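Local coordinates for protein FAD-binding oxidoreductase (PDB 7PBG) that oxidises 4-ethylphenol and probably related 4-alkylphenols, using a covalently bound FAD, at residues 384-389 with 443-448; 388-393 with 424-429; 417-422 with 461-466; 456-461 with 479-484. All coordinates share one frame; numbering follows the deposited sequence.

Contact 1. Residues 384-389 with 443-448. With FAD (flavin-adenine dinucleotide), chain C.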
# COMPACT_ATOMS: atom_id res chain seq x y z
N ALA A 384 14.75 23.65 10.42
CA ALA A 384 16.24 23.67 10.37
C ALA A 384 16.79 24.56 11.51
O ALA A 384 17.91 24.34 11.98
CB ALA A 384 16.74 24.11 9.02
N ALA A 385 16.00 25.48 12.04
CA ALA A 385 16.40 26.28 13.21
C ALA A 385 16.75 25.42 14.43
O ALA A 385 17.54 25.88 15.29
CB ALA A 385 15.25 27.22 13.50
N VAL A 386 16.23 24.19 14.54
CA VAL A 386 16.53 23.36 15.72
C VAL A 386 18.04 23.07 15.76
O VAL A 386 18.56 22.84 16.85
CB VAL A 386 15.70 22.06 15.81
CG1 VAL A 386 14.24 22.37 15.76
CG2 VAL A 386 16.09 21.03 14.77
N PHE A 387 18.74 23.11 14.61
CA PHE A 387 20.21 22.87 14.51
C PHE A 387 20.99 23.98 15.22
O PHE A 387 22.20 23.83 15.49
CB PHE A 387 20.69 22.74 13.05
CG PHE A 387 19.96 21.72 12.22
CD1 PHE A 387 19.50 20.56 12.82
CD2 PHE A 387 19.72 21.92 10.88
CE1 PHE A 387 18.77 19.64 12.09
CE2 PHE A 387 19.06 20.95 10.13
CZ PHE A 387 18.57 19.82 10.75
N ASP A 388 20.34 25.11 15.48
CA ASP A 388 20.99 26.28 16.09
C ASP A 388 20.56 26.40 17.55
O ASP A 388 20.96 27.35 18.20
CB ASP A 388 20.71 27.58 15.32
CG ASP A 388 21.27 27.58 13.91
OD1 ASP A 388 22.36 27.02 13.71
OD2 ASP A 388 20.58 28.07 13.02
N TRP A 389 19.78 25.44 18.07
CA TRP A 389 19.29 25.51 19.47
C TRP A 389 20.45 25.71 20.43
O TRP A 389 20.34 26.48 21.39
CB TRP A 389 18.56 24.21 19.77
CG TRP A 389 17.95 24.04 21.12
CD1 TRP A 389 18.25 23.03 21.99
CD2 TRP A 389 16.89 24.78 21.73
NE1 TRP A 389 17.50 23.12 23.10
CE2 TRP A 389 16.60 24.14 22.96
CE3 TRP A 389 16.11 25.88 21.36
CZ2 TRP A 389 15.60 24.60 23.81
CZ3 TRP A 389 15.12 26.34 22.19
CH2 TRP A 389 14.89 25.70 23.41
N LEU A 443 12.80 13.43 19.27
CA LEU A 443 13.88 14.13 18.55
C LEU A 443 14.79 14.69 19.63
O LEU A 443 14.48 15.72 20.25
CB LEU A 443 13.24 15.21 17.70
CG LEU A 443 14.16 15.93 16.72
CD1 LEU A 443 13.30 16.69 15.71
CD2 LEU A 443 15.14 16.85 17.40
N PRO A 444 15.89 14.00 19.95
CA PRO A 444 16.82 14.55 20.93
C PRO A 444 17.71 15.58 20.22
O PRO A 444 17.91 15.43 19.01
CB PRO A 444 17.67 13.35 21.31
CG PRO A 444 17.72 12.53 20.03
CD PRO A 444 16.35 12.71 19.42
N LEU A 445 18.16 16.58 20.96
CA LEU A 445 19.21 17.50 20.48
C LEU A 445 20.46 17.28 21.32
O LEU A 445 20.41 17.38 22.56
CB LEU A 445 18.71 18.93 20.53
CG LEU A 445 17.63 19.23 19.51
CD1 LEU A 445 17.16 20.66 19.65
CD2 LEU A 445 18.12 18.98 18.07
N TYR A 446 21.51 16.88 20.64
CA TYR A 446 22.83 16.66 21.27
C TYR A 446 23.91 17.40 20.49
O TYR A 446 23.70 17.81 19.37
CB TYR A 446 23.13 15.16 21.37
CG TYR A 446 23.45 14.50 20.06
CD1 TYR A 446 24.75 14.13 19.76
CD2 TYR A 446 22.48 14.28 19.09
CE1 TYR A 446 25.07 13.54 18.55
CE2 TYR A 446 22.79 13.72 17.87
CZ TYR A 446 24.09 13.34 17.59
OH TYR A 446 24.45 12.81 16.38
N ASP A 447 25.11 17.51 21.09
CA ASP A 447 26.25 18.20 20.45
C ASP A 447 26.95 17.21 19.53
O ASP A 447 27.71 16.34 20.05
CB ASP A 447 27.22 18.71 21.52
CG ASP A 447 28.32 19.58 20.98
OD1 ASP A 447 28.62 19.48 19.81
OD2 ASP A 447 28.95 20.23 21.82
N THR A 448 26.77 17.34 18.22
CA THR A 448 27.25 16.36 17.23
C THR A 448 28.78 16.34 17.23
O THR A 448 29.32 15.32 16.77
CB THR A 448 26.70 16.64 15.84
OG1 THR A 448 27.20 17.93 15.43
CG2 THR A 448 25.20 16.52 15.86
PA FAD C . 18.06 9.93 1.09
O1A FAD C . 19.10 10.17 2.14
O2A FAD C . 18.41 10.21 -0.35
O5B FAD C . 17.61 8.43 1.19
C5B FAD C . 17.34 7.81 2.44
C4B FAD C . 17.61 6.33 2.28
O4B FAD C . 16.69 5.74 1.32
C3B FAD C . 19.00 5.96 1.74
O3B FAD C . 19.98 5.96 2.78
C2B FAD C . 18.74 4.60 1.07
O2B FAD C . 18.73 3.58 2.05
C1B FAD C . 17.36 4.83 0.46
N9A FAD C . 17.37 5.38 -0.87
C8A FAD C . 17.18 6.69 -1.19
N7A FAD C . 17.22 6.89 -2.47
C5A FAD C . 17.51 5.66 -3.02
C6A FAD C . 17.63 5.23 -4.35
N6A FAD C . 17.57 6.06 -5.40
N1A FAD C . 17.91 3.92 -4.54
C2A FAD C . 17.97 3.10 -3.47
N3A FAD C . 17.84 3.39 -2.18
C4A FAD C . 17.61 4.71 -2.03
N1 FAD C . 11.55 12.68 7.86
C2 FAD C . 10.29 12.53 7.48
O2 FAD C . 9.95 11.55 6.76
N3 FAD C . 9.35 13.44 7.77
C4 FAD C . 9.60 14.54 8.55
O4 FAD C . 8.71 15.39 8.73
C4X FAD C . 10.89 14.72 9.01
N5 FAD C . 11.13 15.76 9.76
C5X FAD C . 12.43 15.92 10.19
C6 FAD C . 12.71 17.04 10.98
C7 FAD C . 13.99 17.32 11.41
C7M FAD C . 14.25 18.56 12.25
C8 FAD C . 15.04 16.45 11.03
C8M FAD C . 16.44 16.71 11.47
C9 FAD C . 14.76 15.33 10.28
C9A FAD C . 13.46 15.03 9.82
N10 FAD C . 13.16 13.94 9.02
C10 FAD C . 11.86 13.76 8.57
C1' FAD C . 14.21 13.02 8.52
C2' FAD C . 14.83 13.45 7.18
O2' FAD C . 15.10 14.89 7.17
C3' FAD C . 13.95 13.18 5.94
O3' FAD C . 13.37 11.90 6.02
C4' FAD C . 14.67 13.30 4.59
O4' FAD C . 13.72 13.58 3.55
C5' FAD C . 15.43 12.04 4.26
O5' FAD C . 16.60 12.32 3.48
P FAD C . 16.56 12.28 1.88
O1P FAD C . 17.73 13.06 1.36
O2P FAD C . 15.18 12.71 1.48
O3P FAD C . 16.74 10.73 1.52
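Leu445 turns its CG anti to its own carbonyl carbon (chi1 -69°), and Trp389 holds its CG anti to the backbone N (chi1 -179°), which brings the leucine methyl to the pyrrole part of the indole, Leu445 CD1 to Trp389 CD1 at 3.5 Å. The contact lies in the C-terminal FAD-linked oxidase part of a PCMH-type flavoprotein, where a 3-10 segment, 384-388, packs on strand 438-447 of the large antiparallel sheet. Leucine and tryptophan side chains cross at about a right angle, and the methyl comes at the ring obliquely. The same methyl CD1 of Leu445 also rests near the backbone of Val386, 3.8 Å from Val386 O, a carbonyl already engaged by Trp389 N at 3.1 Å as the 3-10 turn closes. Tryptophan and valine thus both bear on one leucine branch, in a buried, wholly apolar meeting of side chains. The polar end of the indole, NE1, is satisfied by Asp426 on the neighbouring strand.

Beneath this layer lies the dimethylbenzene end of the isoalloxazine, whose covalent link is made by His395, close to Leu445. Val386 CG2 and Leu443 CD1 each approach the flavin methyl C7M at 4.0 Å, from the two segments. The second methyl, C8M, lies in the plane of the Phe387 ring at its edge, 3.8 Å from Phe387 CE1.

Contact 2. Residues 388-393 with 424-429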
# COMPACT_ATOMS: atom_id res chain seq x y z
N ASP A 388 20.34 25.11 15.48
CA ASP A 388 20.99 26.28 16.09
C ASP A 388 20.56 26.40 17.55
O ASP A 388 20.96 27.35 18.20
CB ASP A 388 20.71 27.58 15.32
CG ASP A 388 21.27 27.58 13.91
OD1 ASP A 388 22.36 27.02 13.71
OD2 ASP A 388 20.58 28.07 13.02
N TRP A 389 19.78 25.44 18.07
CA TRP A 389 19.29 25.51 19.47
C TRP A 389 20.45 25.71 20.43
O TRP A 389 20.34 26.48 21.39
CB TRP A 389 18.56 24.21 19.77
CG TRP A 389 17.95 24.04 21.12
CD1 TRP A 389 18.25 23.03 21.99
CD2 TRP A 389 16.89 24.78 21.73
NE1 TRP A 389 17.50 23.12 23.10
CE2 TRP A 389 16.60 24.14 22.96
CE3 TRP A 389 16.11 25.88 21.36
CZ2 TRP A 389 15.60 24.60 23.81
CZ3 TRP A 389 15.12 26.34 22.19
CH2 TRP A 389 14.89 25.70 23.41
N PHE A 390 21.54 25.00 20.16
CA PHE A 390 22.89 25.28 20.70
C PHE A 390 23.88 24.89 19.60
O PHE A 390 23.52 24.20 18.64
CB PHE A 390 23.09 24.55 22.03
CG PHE A 390 22.85 23.07 21.97
CD1 PHE A 390 23.76 22.24 21.36
CD2 PHE A 390 21.71 22.51 22.54
CE1 PHE A 390 23.56 20.87 21.34
CE2 PHE A 390 21.47 21.15 22.47
CZ PHE A 390 22.41 20.33 21.88
N PRO A 391 25.16 25.24 19.76
CA PRO A 391 26.13 24.99 18.70
C PRO A 391 26.25 23.49 18.39
O PRO A 391 26.39 22.73 19.29
CB PRO A 391 27.44 25.63 19.21
CG PRO A 391 26.97 26.66 20.19
CD PRO A 391 25.73 26.08 20.84
N ASN A 392 26.20 23.15 17.11
CA ASN A 392 26.40 21.77 16.59
C ASN A 392 25.23 20.87 17.02
O ASN A 392 25.39 19.65 17.00
CB ASN A 392 27.74 21.17 17.07
CG ASN A 392 28.90 22.13 17.00
OD1 ASN A 392 29.09 22.80 16.00
ND2 ASN A 392 29.62 22.25 18.10
N ALA A 393 24.05 21.43 17.35
CA ALA A 393 22.88 20.61 17.71
C ALA A 393 22.48 19.75 16.50
O ALA A 393 22.35 20.22 15.35
CB ALA A 393 21.71 21.47 18.13
N GLY A 424 21.29 14.02 30.16
CA GLY A 424 21.57 15.45 29.88
C GLY A 424 21.28 15.81 28.43
O GLY A 424 22.08 16.61 27.83
N ILE A 425 20.24 15.20 27.86
CA ILE A 425 19.86 15.37 26.44
C ILE A 425 18.51 16.10 26.41
O ILE A 425 17.57 15.67 27.07
CB ILE A 425 19.87 14.02 25.70
CG1 ILE A 425 21.25 13.32 25.79
CG2 ILE A 425 19.42 14.18 24.26
CD1 ILE A 425 22.40 14.12 25.22
N ASP A 426 18.40 17.11 25.56
CA ASP A 426 17.13 17.85 25.37
C ASP A 426 16.18 16.99 24.53
O ASP A 426 16.64 16.36 23.55
CB ASP A 426 17.39 19.19 24.69
CG ASP A 426 17.96 20.26 25.61
OD1 ASP A 426 18.12 20.00 26.81
OD2 ASP A 426 18.27 21.34 25.11
N TYR A 427 14.91 17.04 24.89
CA TYR A 427 13.83 16.16 24.36
C TYR A 427 12.78 16.97 23.66
O TYR A 427 12.02 17.66 24.31
CB TYR A 427 13.22 15.39 25.53
CG TYR A 427 12.04 14.53 25.23
CD1 TYR A 427 11.81 13.95 23.98
CD2 TYR A 427 11.16 14.24 26.26
CE1 TYR A 427 10.69 13.17 23.74
CE2 TYR A 427 10.07 13.44 26.04
CZ TYR A 427 9.85 12.88 24.80
OH TYR A 427 8.75 12.09 24.69
N LEU A 428 12.77 16.89 22.34
CA LEU A 428 11.72 17.48 21.50
C LEU A 428 10.78 16.34 21.14
O LEU A 428 11.24 15.28 20.72
CB LEU A 428 12.36 18.13 20.27
CG LEU A 428 13.04 19.47 20.54
CD1 LEU A 428 14.18 19.37 21.54
CD2 LEU A 428 13.53 20.03 19.21
N ALA A 429 9.50 16.54 21.39
CA ALA A 429 8.53 15.43 21.35
C ALA A 429 7.43 15.79 20.39
O ALA A 429 6.93 16.94 20.42
CB ALA A 429 8.00 15.12 22.73
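The indole of Trp389 presents its N-H edge to the carboxylate of Asp426, the two planes turned 71° apart. This pins the loop leading into strand 393-402 to the start of strand 426-433 in the large antiparallel sheet. The bond from Trp389 NE1 to Asp426 OD2 is short, 2.8 Å, and fairly straight, with an N-H...O angle of 161°. Its acceptor lies almost in the indole plane, whereas the donor meets OD2 on the anti side and somewhat out of the carboxylate plane. OD2 also receives a salt bridge from Arg291 NE, so the buried charge is shared between a neutral donor and a cation, which probably favours the ionised aspartate.

Phe390 runs past Asp426 in the opposite direction, its ring plane 72° from the carboxylate, and brings CE2 edge-on to Asp426 OD2 at 4.2 Å. A phenylalanine in place of Trp389 would probably leave Asp426 OD2 without its neutral donor and more dependent on Arg291. From Phe390 onward, a type II beta turn ending at Ala393 carries the chain into the next strand. Its closing bond joins Ala393 N to Phe390 O at 3.1 Å, and Ala393 CB sits over one face of the Phe390 ring, offset toward the rim.

Contact 3. Residues 417-422 with 461-466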
# COMPACT_ATOMS: atom_id res chain seq x y z
N LYS A 417 11.22 11.80 29.11
CA LYS A 417 11.71 13.00 29.84
C LYS A 417 12.72 12.56 30.90
O LYS A 417 13.77 13.17 31.00
CB LYS A 417 10.52 13.73 30.46
CG LYS A 417 10.80 15.13 30.95
CD LYS A 417 9.52 15.90 31.14
CE LYS A 417 8.59 15.18 32.09
NZ LYS A 417 7.55 16.10 32.61
N ARG A 418 12.40 11.49 31.63
CA ARG A 418 13.26 11.01 32.74
C ARG A 418 14.59 10.52 32.19
O ARG A 418 15.63 10.98 32.71
CB ARG A 418 12.60 9.87 33.53
CG ARG A 418 13.28 9.59 34.86
CD ARG A 418 12.63 8.44 35.63
NE ARG A 418 12.58 7.25 34.79
CZ ARG A 418 11.48 6.72 34.26
NH1 ARG A 418 10.28 7.23 34.51
NH2 ARG A 418 11.59 5.66 33.49
N ILE A 419 14.55 9.67 31.16
CA ILE A 419 15.75 9.00 30.57
C ILE A 419 16.59 10.10 29.90
O ILE A 419 17.82 10.11 30.10
CB ILE A 419 15.34 7.85 29.63
CG1 ILE A 419 14.68 6.71 30.44
CG2 ILE A 419 16.53 7.30 28.85
CD1 ILE A 419 14.06 5.61 29.58
N SER A 420 15.95 11.03 29.20
CA SER A 420 16.71 12.11 28.52
C SER A 420 17.36 13.05 29.55
O SER A 420 18.56 13.34 29.39
CB SER A 420 15.86 12.81 27.49
OG SER A 420 14.72 13.45 28.05
N ASP A 421 16.62 13.44 30.61
CA ASP A 421 17.12 14.23 31.77
C ASP A 421 18.37 13.53 32.37
O ASP A 421 19.42 14.20 32.52
CB ASP A 421 16.01 14.43 32.80
CG ASP A 421 15.04 15.54 32.44
OD1 ASP A 421 15.30 16.23 31.41
OD2 ASP A 421 14.06 15.74 33.17
N ASP A 422 18.25 12.24 32.63
CA ASP A 422 19.33 11.38 33.21
C ASP A 422 20.62 11.45 32.38
O ASP A 422 21.71 11.38 33.00
CB ASP A 422 18.87 9.93 33.31
CG ASP A 422 17.89 9.62 34.43
OD1 ASP A 422 17.58 10.54 35.23
OD2 ASP A 422 17.45 8.46 34.49
N THR A 461 19.47 6.28 23.72
CA THR A 461 18.58 5.73 22.67
C THR A 461 18.52 4.20 22.77
O THR A 461 17.43 3.65 22.60
CB THR A 461 19.01 6.19 21.29
OG1 THR A 461 19.07 7.61 21.37
CG2 THR A 461 18.04 5.75 20.20
N ARG A 462 19.64 3.52 23.00
CA ARG A 462 19.56 2.05 23.13
C ARG A 462 18.70 1.67 24.32
O ARG A 462 18.00 0.61 24.22
CB ARG A 462 20.95 1.41 23.25
CG ARG A 462 21.84 1.62 22.05
CD ARG A 462 22.79 0.47 21.90
NE ARG A 462 23.75 0.62 20.82
CZ ARG A 462 23.57 0.23 19.56
NH1 ARG A 462 22.39 -0.23 19.15
NH2 ARG A 462 24.54 0.40 18.68
N GLU A 463 18.71 2.44 25.42
CA GLU A 463 17.83 2.16 26.57
C GLU A 463 16.37 2.47 26.19
O GLU A 463 15.47 1.71 26.55
CB GLU A 463 18.21 3.00 27.79
CG GLU A 463 17.33 2.71 28.99
CD GLU A 463 17.15 1.24 29.42
OE1 GLU A 463 18.05 0.39 29.20
OE2 GLU A 463 16.09 0.94 29.98
N LEU A 464 16.12 3.54 25.43
CA LEU A 464 14.74 3.82 24.95
C LEU A 464 14.22 2.65 24.11
O LEU A 464 13.04 2.23 24.34
CB LEU A 464 14.71 5.14 24.15
CG LEU A 464 14.88 6.41 24.98
CD1 LEU A 464 15.08 7.60 24.06
CD2 LEU A 464 13.72 6.61 25.93
N ILE A 465 15.03 2.11 23.19
CA ILE A 465 14.63 0.98 22.32
C ILE A 465 14.33 -0.22 23.24
O ILE A 465 13.28 -0.84 23.11
CB ILE A 465 15.71 0.68 21.29
CG1 ILE A 465 15.87 1.85 20.30
CG2 ILE A 465 15.47 -0.67 20.63
CD1 ILE A 465 17.07 1.76 19.42
N ARG A 466 15.21 -0.48 24.19
CA ARG A 466 15.02 -1.63 25.13
C ARG A 466 13.72 -1.46 25.90
O ARG A 466 12.93 -2.42 25.94
CB ARG A 466 16.19 -1.76 26.11
CG ARG A 466 17.21 -2.80 25.71
CD ARG A 466 18.19 -3.08 26.86
NE ARG A 466 18.90 -1.87 27.29
CZ ARG A 466 19.93 -1.31 26.65
NH1 ARG A 466 20.40 -1.84 25.53
NH2 ARG A 466 20.48 -0.21 27.15
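This is a small, partly buried apolar contact between two helices, 406-422 and 451-470, in which Ile419 meets Leu464 with Glu463 at its margin. Ile419 carries the first helix's side of it. Its CG1 is turned anti to the carbonyl carbon (chi1 -67°) and extends on to CD1, which lies 3.8 Å from Leu464 CD2. The branch methyl Ile419 CG2 approaches the same leucine methyl, CD2, at 4.1 Å, so Leu464 CD2 is touched by both arms of the isoleucine as the two side chains slide past each other in opposite directions. Both helices belong to the helical layer of the FAD-linked oxidase C-terminal domain, where Leu464 also packs on Tyr398 of strand 393-402, and Met460, one turn before Leu464, lies against Ile419 as well.

At the margin, Ile419 CD1 is 4.4 Å from Glu463 CG, touching the aliphatic part of an acidic side chain. The carboxylate is engaged within its own helix: Arg466 grips it side-on, NE and NH2 both going to Glu463 OE1, with NE at 3.1 Å and NH2 at 3.2 Å. That oxygen lies near the guanidinium plane for each bond, while Arg462 O sits over the centre of one guanidinium face.

Contact 4. Residues 456-461 with 479-484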
# COMPACT_ATOMS: atom_id res chain seq x y z
N GLU A 456 26.37 9.67 25.17
CA GLU A 456 25.18 9.83 26.02
C GLU A 456 23.95 9.61 25.13
O GLU A 456 23.03 8.95 25.57
CB GLU A 456 25.10 11.20 26.69
CG GLU A 456 26.05 11.35 27.88
CD GLU A 456 26.00 10.19 28.86
OE1 GLU A 456 27.06 9.53 29.08
OE2 GLU A 456 24.90 9.90 29.36
N THR A 457 23.97 10.18 23.93
CA THR A 457 22.81 10.07 23.01
C THR A 457 22.61 8.62 22.58
O THR A 457 21.47 8.14 22.58
CB THR A 457 22.98 10.99 21.82
OG1 THR A 457 23.12 12.29 22.39
CG2 THR A 457 21.79 10.95 20.88
N LEU A 458 23.68 7.95 22.17
CA LEU A 458 23.59 6.54 21.77
C LEU A 458 23.14 5.70 22.96
O LEU A 458 22.22 4.86 22.78
CB LEU A 458 24.94 6.06 21.26
CG LEU A 458 24.96 4.59 20.86
CD1 LEU A 458 23.82 4.25 19.89
CD2 LEU A 458 26.32 4.23 20.28
N ASP A 459 23.78 5.83 24.13
CA ASP A 459 23.38 5.03 25.32
C ASP A 459 21.91 5.28 25.66
O ASP A 459 21.20 4.30 25.95
CB ASP A 459 24.23 5.37 26.53
CG ASP A 459 25.65 4.87 26.41
OD1 ASP A 459 25.93 4.12 25.44
OD2 ASP A 459 26.48 5.28 27.28
N MET A 460 21.50 6.55 25.68
CA MET A 460 20.10 6.93 25.98
C MET A 460 19.17 6.19 25.01
O MET A 460 18.20 5.58 25.43
CB MET A 460 19.87 8.43 25.81
CG MET A 460 18.43 8.85 26.08
SD MET A 460 18.15 10.52 25.49
CE MET A 460 18.17 10.36 23.71
N THR A 461 19.47 6.28 23.72
CA THR A 461 18.58 5.73 22.67
C THR A 461 18.52 4.20 22.77
O THR A 461 17.43 3.65 22.60
CB THR A 461 19.01 6.19 21.29
OG1 THR A 461 19.07 7.61 21.37
CG2 THR A 461 18.04 5.75 20.20
N HIS A 479 18.50 4.82 12.67
CA HIS A 479 19.90 5.10 12.31
C HIS A 479 20.64 3.79 12.03
O HIS A 479 20.40 2.74 12.72
CB HIS A 479 20.55 5.92 13.42
CG HIS A 479 21.85 6.54 13.06
ND1 HIS A 479 23.04 5.83 12.92
CD2 HIS A 479 22.16 7.84 12.84
CE1 HIS A 479 24.03 6.69 12.61
NE2 HIS A 479 23.52 7.94 12.60
N ASN A 480 21.54 3.84 11.06
CA ASN A 480 22.54 2.78 10.77
C ASN A 480 23.01 2.10 12.07
O ASN A 480 23.01 0.85 12.13
CB ASN A 480 23.80 3.31 10.09
CG ASN A 480 23.55 3.94 8.75
OD1 ASN A 480 22.42 3.89 8.23
ND2 ASN A 480 24.59 4.49 8.15
N VAL A 481 23.43 2.87 13.08
CA VAL A 481 24.12 2.26 14.26
C VAL A 481 23.12 1.47 15.09
O VAL A 481 23.53 0.63 15.89
CB VAL A 481 24.84 3.35 15.08
CG1 VAL A 481 23.85 4.24 15.83
CG2 VAL A 481 25.87 2.74 16.00
N LEU A 482 21.82 1.76 14.97
CA LEU A 482 20.73 1.11 15.75
C LEU A 482 20.12 -0.09 15.03
O LEU A 482 19.28 -0.81 15.66
CB LEU A 482 19.60 2.11 16.00
CG LEU A 482 19.95 3.35 16.81
CD1 LEU A 482 18.73 4.29 16.90
CD2 LEU A 482 20.53 3.01 18.19
N ALA A 483 20.46 -0.31 13.75
CA ALA A 483 19.74 -1.26 12.86
C ALA A 483 19.69 -2.65 13.49
O ALA A 483 18.66 -3.26 13.56
CB ALA A 483 20.42 -1.30 11.52
N ASP A 484 20.82 -3.14 13.98
CA ASP A 484 20.82 -4.55 14.44
C ASP A 484 19.97 -4.66 15.70
O ASP A 484 19.22 -5.68 15.88
CB ASP A 484 22.24 -5.06 14.69
CG ASP A 484 22.92 -5.58 13.44
OD1 ASP A 484 22.23 -5.86 12.41
OD2 ASP A 484 24.15 -5.71 13.49
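Residues 456-461 form regular helix within helix 451-470, while 479-484 comprises a turn that runs on into a helix; Thr461 and Leu482 bring their CA atoms closest, 8.6 Å apart. In the turn, Leu482 N bonds to His479 O at 2.8 Å, and Val481 N reaches the ring nitrogen His479 ND1 at 3.0 Å. The latter bond is nearly linear (178°) and lies in the imidazole plane, so the histidine side chain itself helps shape the backbone.

Across the contact, Leu482 offers its two methyls to different partners. Its CD2 meets Leu458 CD1 at 3.9 Å, the two leucines sliding past each other in opposite directions, and its CD1 meets Thr461 CG2 at 3.7 Å, where the side chains cross at about a right angle. Leu458 CD1 also touches Val481 CG1 at 4.1 Å.

The two branches of Thr461 do different work. Its chi1 of -54° sets CG2 anti to the backbone N, facing the turn, and OG1 beside that N, donating to Thr457 O at 2.7 Å; this carbonyl takes Thr461 N too, from the opposite face of its plane. A serine here would probably lose the methyl that meets Leu482 CD1 and open a gap beside it. Leu482 and Thr461 both pack on Phe396 of strand 393-402. The Thr461 hydroxyl and His479 ND1 are bonded within their own segments, and methyl groups make the contact between 456-461 and 479-484, with a polar tie alongside from Arg462 NH2 to Val481 O.

All four contacts fall within the FAD-linked oxidase C-terminal region. Contacts 1 and 2, with centres about 4 Å apart, start from the same loop, share Trp389 and reach the neighbouring antiparallel strands 438-447 and 426-433. Contacts 3 and 4, about 11 Å apart, share Thr461 and helix 451-470, which follows strand 438-447 in the chain; their centres lie 15 to 17 Å from those of contacts 1 and 2. Along the chain, contact 3 interleaves with contacts 1, 2 and 4, whereas contact 4 opens after contacts 1 and 2 have closed. Ile425, on Thr457 and Met460, ties strand 426-433 to helix 451-470, which thus packs against the same sheet whose loop meets the flavin.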